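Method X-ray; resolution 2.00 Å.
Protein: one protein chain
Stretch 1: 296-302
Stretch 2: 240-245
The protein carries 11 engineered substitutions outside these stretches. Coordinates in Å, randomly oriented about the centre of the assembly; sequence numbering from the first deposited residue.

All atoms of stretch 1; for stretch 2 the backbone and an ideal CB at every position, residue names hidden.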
# COMPACT_ATOMS: atom_id res chain seq x y z
N GLY A 296 15.08 17.30 6.87
CA GLY A 296 14.56 16.21 6.05
C GLY A 296 13.09 15.98 6.34
O GLY A 296 12.51 16.58 7.26
N LEU A 297 12.49 15.09 5.57
CA LEU A 297 11.03 15.04 5.52
C LEU A 297 10.38 13.98 6.40
O LEU A 297 9.16 13.96 6.52
CB LEU A 297 10.56 14.87 4.07
CG LEU A 297 10.77 16.07 3.16
CD1 LEU A 297 10.48 15.67 1.70
CD2 LEU A 297 9.86 17.21 3.61
N ASP A 298 11.18 13.11 7.03
CA ASP A 298 10.61 11.99 7.76
C ASP A 298 9.67 12.42 8.89
O ASP A 298 8.61 11.81 9.12
CB ASP A 298 11.70 11.08 8.30
CG ASP A 298 12.45 10.36 7.21
OD1 ASP A 298 11.83 9.76 6.33
OD2 ASP A 298 13.69 10.38 7.26
N TYR A 299 10.06 13.49 9.60
CA TYR A 299 9.27 14.00 10.72
C TYR A 299 8.32 15.12 10.30
O TYR A 299 7.65 15.70 11.16
CB TYR A 299 10.18 14.51 11.83
CG TYR A 299 11.14 13.48 12.44
CD1 TYR A 299 10.92 12.11 12.28
CD2 TYR A 299 12.22 13.90 13.21
CE1 TYR A 299 11.81 11.18 12.83
CE2 TYR A 299 13.10 13.00 13.78
CZ TYR A 299 12.89 11.65 13.59
OH TYR A 299 13.76 10.78 14.16
N ALA A 300 8.33 15.45 9.01
CA ALA A 300 7.42 16.43 8.43
C ALA A 300 6.12 15.73 8.09
O ALA A 300 5.05 16.33 8.19
CB ALA A 300 8.02 17.03 7.16
N LEU A 301 6.22 14.47 7.66
CA LEU A 301 5.06 13.74 7.12
C LEU A 301 4.30 12.98 8.18
O LEU A 301 3.22 12.45 7.94
CB LEU A 301 5.49 12.80 5.98
CG LEU A 301 6.19 13.43 4.77
CD1 LEU A 301 6.66 12.36 3.79
CD2 LEU A 301 5.28 14.43 4.06
N MET A 302 4.88 12.91 9.38
CA MET A 302 4.26 12.22 10.49
C MET A 302 4.91 12.73 11.77
O MET A 302 6.04 13.23 11.73
CB MET A 302 4.51 10.71 10.34
CG MET A 302 5.98 10.34 10.56
SD MET A 302 6.21 8.66 11.12
CE MET A 302 8.02 8.59 11.11
N UNK A 240 12.97 10.44 -5.80
CA UNK A 240 11.94 11.48 -5.81
C UNK A 240 11.77 12.22 -4.49
O UNK A 240 11.75 13.44 -4.46
CB UNK A 240 10.60 10.86 -6.20
N UNK A 241 11.63 11.48 -3.40
CA UNK A 241 11.47 12.08 -2.08
C UNK A 241 12.30 11.18 -1.18
O UNK A 241 12.16 9.93 -1.17
CB UNK A 241 10.01 12.18 -1.64
N UNK A 242 13.22 11.83 -0.49
CA UNK A 242 14.21 11.11 0.29
C UNK A 242 13.68 10.93 1.71
O UNK A 242 13.98 11.69 2.62
CB UNK A 242 15.55 11.85 0.29
N UNK A 243 12.85 9.90 1.87
CA UNK A 243 12.24 9.58 3.14
C UNK A 243 12.45 8.08 3.32
O UNK A 243 12.58 7.35 2.33
CB UNK A 243 10.76 9.97 3.19
N UNK A 244 12.50 7.62 4.57
CA UNK A 244 12.72 6.20 4.90
C UNK A 244 11.63 5.28 4.40
O UNK A 244 11.91 4.14 4.07
CB UNK A 244 12.85 6.03 6.42
N UNK A 245 10.40 5.81 4.34
CA UNK A 245 9.23 5.13 3.73
C UNK A 245 9.42 4.74 2.25
O UNK A 245 8.87 3.73 1.80
CB UNK A 245 8.00 6.04 3.84

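Position 240 lies beyond the reach of stretch 1: nothing there comes within 5.5 Å of its ideal CB, so the visible coordinates hardly restrict the choice. The residue is Leu240, which makes no contact here.

At position 241 the CA-to-CB bond points toward stretch 1, and the ideal CB stands 4.9 Å from Leu297 CD1. The extended backbone, with phi/psi of -140/125, is one that beta-branched residues favour, and the neighbour on offer is a methyl group. A modest apolar side chain such as valine, isoleucine or leucine would suit. The residue is Val241, in the t rotamer; its CG1 packs 3.6 Å from Leu297 CD1, bringing two methyl groups into contact.

Position 242 turns its CA-to-CB bond sideways, with nothing of stretch 1 within 5.5 Å of the ideal CB. Many polar residues would do, and Asp242 is found. Its link to stretch 1 runs through the backbone: a water donates to Asp242 O at 2.4 Å and accepts from Leu297 N at 2.8 Å.

Position 243 is the centre of the contact, its CA 5.5 Å from the CA of Asp298. The CB points sideways, with Leu297 CB and Leu301 CD1 each within 5.0 Å of its ideal place, while Asp298 OD1 lies only 3.3 Å from it. That oxygen might suggest a polar residue, but it can be satisfied by backbone NH groups or water, and the two leucines favour an aliphatic side chain. Backbone angles of -133/152 again accommodate beta-branching; valine, isoleucine or leucine are candidates. Ile243 CG2 meets Leu297 CB at 3.5 Å and also lies 4.0 Å from Leu301 CD1, which Ile243 CD1 meets at 3.7 Å.

At position 244 the main chain makes the decisive bond: the backbone N of 244 donates to Asp298 OD1 at 2.9 Å and 162°. Any residue except proline can supply this NH. The sideways CB sits near a carboxylate, so a basic or polar side chain would be compatible. The deposited Lys244 is extended, m then t throughout, and its CG lies 3.7 Å from Asp298 OD2; its ammonium runs on past the carboxylate without forming a salt bridge.

Position 245 directs CB toward stretch 1 but finds nothing within 5.5 Å, leaving room for many types. Arg245 leads its end away, to hydrogen bonds elsewhere in the structure; a water accepting from Arg245 N at 3.3 Å donates to Asp298 OD1 at 2.6 Å.

Stretch 2, residues 240-245: LVDIKR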
# COMPACT_ATOMS: atom_id res chain seq x y z
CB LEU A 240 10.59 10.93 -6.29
CG LEU A 240 10.63 10.70 -7.83
CD1 LEU A 240 11.23 9.32 -8.18
CD2 LEU A 240 9.25 10.90 -8.47
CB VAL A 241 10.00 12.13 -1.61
CG1 VAL A 241 9.88 12.69 -0.16
CG2 VAL A 241 9.14 12.97 -2.58
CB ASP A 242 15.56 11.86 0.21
CG ASP A 242 16.72 11.03 0.76
OD1 ASP A 242 16.62 9.79 0.85
OD2 ASP A 242 17.72 11.65 1.15
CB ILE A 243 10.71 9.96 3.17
CG1 ILE A 243 9.96 9.40 1.95
CG2 ILE A 243 10.51 11.48 3.27
CD1 ILE A 243 8.36 9.57 2.03
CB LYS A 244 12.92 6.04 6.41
CG LYS A 244 14.21 6.73 6.82
CD LYS A 244 14.59 6.64 8.26
CE LYS A 244 15.90 7.48 8.38
NZ LYS A 244 16.56 7.44 9.71
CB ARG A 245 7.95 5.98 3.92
CG ARG A 245 6.59 5.33 3.41
CD ARG A 245 6.32 3.87 3.84
NE ARG A 245 4.99 3.43 3.32
CZ ARG A 245 4.80 2.75 2.19
NH1 ARG A 245 5.83 2.34 1.45
NH2 ARG A 245 3.56 2.45 1.82
O HOH W 1 14.23 13.86 3.70
O HOH W 2 15.57 10.18 5.29
O HOH W 3 9.77 8.26 6.46
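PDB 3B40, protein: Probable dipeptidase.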